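Local coordinates for 2-keto acid:ferredoxin oxidoreductase subunit alpha (Pyrococcus furiosus, PDB 4WBX), which probably catalyses, with its partner subunits, the ferredoxin-dependent oxidation of 2-oxoglutarate and CoA to succinyl-CoA and carbon dioxide, at residues G37-A42 and L58-V63. Sequence-based numbering, arbitrary orientation.
Sequences GCRFYA and LYMPLV
Met60 and Val63 reach across to Cys38, Arg39 and Tyr41, joining the start of the first strand to the end of the helix in a beta-alpha-beta unit of the thiamine-diphosphate-binding family domain: strand 40-43, helix 50-59 and strand 66-69, the two strands lying parallel and adjacent in the sheet. Residues 60-62, a 3-10 turn that follows the helix, bring its end beside the loop leading into the first strand. Met60 does most of the bridging. Its CG stands anti to the backbone N (chi1 -163°), then the chain bends at chi2 and again at chi3, laying SD and CE along the backbone of the entering loop. Met60 SD lies 3.8 Å from Arg39 CA, while Met60 CE sits 3.5 Å from Cys38 O. The same Met60 CE meets Cys38 SG at 3.8 Å and also packs on Tyr41 CB, so the methyl touches both side chains. Tyr41 offers just its CB here; its ring runs on to pack against Ile52, Phe53 and Met56 of the helix. Farther out, Arg39 and Val63 cross at about a right angle. A bend at chi2 (-68°) turns the arginine chain so that its guanidinium presents one face to Val63 CG2, which comes to 3.2 Å from Arg39 NE, a tight approach. No hydrogen bond crosses between the segments, and the guanidinium is held from its own side: NH1 binds Ile34 O and makes a weak, bent bond to Cys38 O. Ile34 lies in the last turn of helix 25-36, which ends in a Schellman motif at Gly37. Val63 CG2 thus packs on a group that backbone carbonyls help to hold, touching Arg39 NH2 as well, at 3.4 Å, while Val63 CG1 lies against Arg39 CD.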
loop_
_atom_site.group_PDB
_atom_site.type_symbol
_atom_site.label_atom_id
_atom_site.label_comp_id
_atom_site.label_asym_id
_atom_site.label_seq_id
_atom_site.Cartn_x
_atom_site.Cartn_y
_atom_site.Cartn_z
ATOM N N GLY A 37 9.930 8.014 27.201
ATOM C CA GLY A 37 9.060 9.153 26.957
ATOM C C GLY A 37 8.044 8.924 25.852
ATOM O O GLY A 37 7.199 9.779 25.570
ATOM N N CYS A 38 8.132 7.761 25.220
ATOM C CA CYS A 38 7.231 7.400 24.140
ATOM C C CYS A 38 5.785 7.278 24.581
ATOM O O CYS A 38 5.441 6.418 25.387
ATOM C CB CYS A 38 7.667 6.083 23.516
ATOM S SG CYS A 38 6.425 5.422 22.421
ATOM N N ARG A 39 4.940 8.136 24.018
ATOM C CA ARG A 39 3.509 8.097 24.270
ATOM C C ARG A 39 2.717 7.900 22.998
ATOM O O ARG A 39 1.526 8.197 22.958
ATOM C CB ARG A 39 3.063 9.373 24.957
ATOM C CG ARG A 39 3.796 9.590 26.256
ATOM C CD ARG A 39 3.377 8.547 27.268
ATOM N NE ARG A 39 4.083 8.715 28.529
ATOM C CZ ARG A 39 5.301 8.248 28.768
ATOM N NH1 ARG A 39 5.959 7.587 27.821
ATOM N NH2 ARG A 39 5.862 8.450 29.954
ATOM N N PHE A 40 3.382 7.419 21.958
ATOM C CA PHE A 40 2.696 6.989 20.747
ATOM C C PHE A 40 3.310 5.682 20.257
ATOM O O PHE A 40 4.520 5.585 20.021
ATOM C CB PHE A 40 2.776 8.037 19.656
ATOM C CG PHE A 40 1.913 7.734 18.455
ATOM C CD1 PHE A 40 0.618 8.240 18.370
ATOM C CD2 PHE A 40 2.394 6.957 17.410
ATOM C CE1 PHE A 40 -0.174 7.972 17.284
ATOM C CE2 PHE A 40 1.602 6.680 16.336
ATOM C CZ PHE A 40 0.315 7.188 16.265
ATOM N N TYR A 41 2.474 4.666 20.123
ATOM C CA TYR A 41 2.915 3.412 19.545
ATOM C C TYR A 41 1.919 3.082 18.455
ATOM O O TYR A 41 0.718 3.183 18.684
ATOM C CB TYR A 41 2.978 2.299 20.602
ATOM C CG TYR A 41 3.322 0.942 20.036
ATOM C CD1 TYR A 41 4.611 0.464 20.088
ATOM C CD2 TYR A 41 2.349 0.131 19.450
ATOM C CE1 TYR A 41 4.931 -0.767 19.562
ATOM C CE2 TYR A 41 2.665 -1.113 18.925
ATOM C CZ TYR A 41 3.961 -1.549 18.987
ATOM O OH TYR A 41 4.309 -2.777 18.481
ATOM N N ALA A 42 2.400 2.711 17.276
ATOM C CA ALA A 42 1.492 2.328 16.213
ATOM C C ALA A 42 1.961 1.033 15.593
ATOM O O ALA A 42 3.072 0.949 15.085
ATOM C CB ALA A 42 1.384 3.431 15.165
ATOM N N LEU A 58 -1.539 -2.631 26.959
ATOM C CA LEU A 58 -1.821 -2.728 28.367
ATOM C C LEU A 58 -1.355 -1.491 29.138
ATOM O O LEU A 58 -2.116 -0.905 29.909
ATOM C CB LEU A 58 -1.153 -3.979 28.922
ATOM C CG LEU A 58 -1.506 -4.388 30.338
ATOM C CD1 LEU A 58 -2.969 -4.717 30.382
ATOM C CD2 LEU A 58 -0.647 -5.584 30.691
ATOM N N TYR A 59 -0.101 -1.098 28.911
ATOM C CA TYR A 59 0.557 -0.055 29.702
ATOM C C TYR A 59 0.248 1.389 29.259
ATOM O O TYR A 59 0.023 2.278 30.091
ATOM C CB TYR A 59 2.074 -0.269 29.662
ATOM C CG TYR A 59 2.558 -1.575 30.257
ATOM C CD1 TYR A 59 1.789 -2.268 31.188
ATOM C CD2 TYR A 59 3.795 -2.114 29.901
ATOM C CE1 TYR A 59 2.229 -3.464 31.738
ATOM C CE2 TYR A 59 4.247 -3.315 30.459
ATOM C CZ TYR A 59 3.454 -3.982 31.378
ATOM O OH TYR A 59 3.866 -5.172 31.939
ATOM N N MET A 60 0.252 1.617 27.951
ATOM C CA MET A 60 0.177 2.971 27.391
ATOM C C MET A 60 -1.088 3.791 27.753
ATOM O O MET A 60 -0.994 5.011 27.924
ATOM C CB MET A 60 0.309 2.904 25.870
ATOM C CG MET A 60 0.659 4.215 25.222
ATOM S SD MET A 60 2.349 4.734 25.553
ATOM C CE MET A 60 3.160 4.187 24.042
ATOM N N PRO A 61 -2.274 3.146 27.860
ATOM C CA PRO A 61 -3.422 3.961 28.287
ATOM C C PRO A 61 -3.288 4.468 29.719
ATOM O O PRO A 61 -3.902 5.472 30.080
ATOM C CB PRO A 61 -4.602 2.993 28.172
ATOM C CG PRO A 61 -4.167 1.983 27.178
ATOM C CD PRO A 61 -2.706 1.799 27.440
ATOM N N LEU A 62 -2.480 3.780 30.519
ATOM C CA LEU A 62 -2.317 4.128 31.919
ATOM C C LEU A 62 -1.172 5.094 32.139
ATOM O O LEU A 62 -0.764 5.331 33.275
ATOM C CB LEU A 62 -2.090 2.870 32.754
ATOM C CG LEU A 62 -3.225 1.852 32.710
ATOM C CD1 LEU A 62 -2.872 0.624 33.531
ATOM C CD2 LEU A 62 -4.519 2.486 33.198
ATOM N N VAL A 63 -0.637 5.639 31.055
ATOM C CA VAL A 63 0.398 6.663 31.172
ATOM C C VAL A 63 -0.020 7.886 30.330
ATOM O O VAL A 63 0.754 8.820 30.142
ATOM C CB VAL A 63 1.795 6.095 30.768
ATOM C CG1 VAL A 63 1.794 5.541 29.346
ATOM C CG2 VAL A 63 2.918 7.100 31.006
#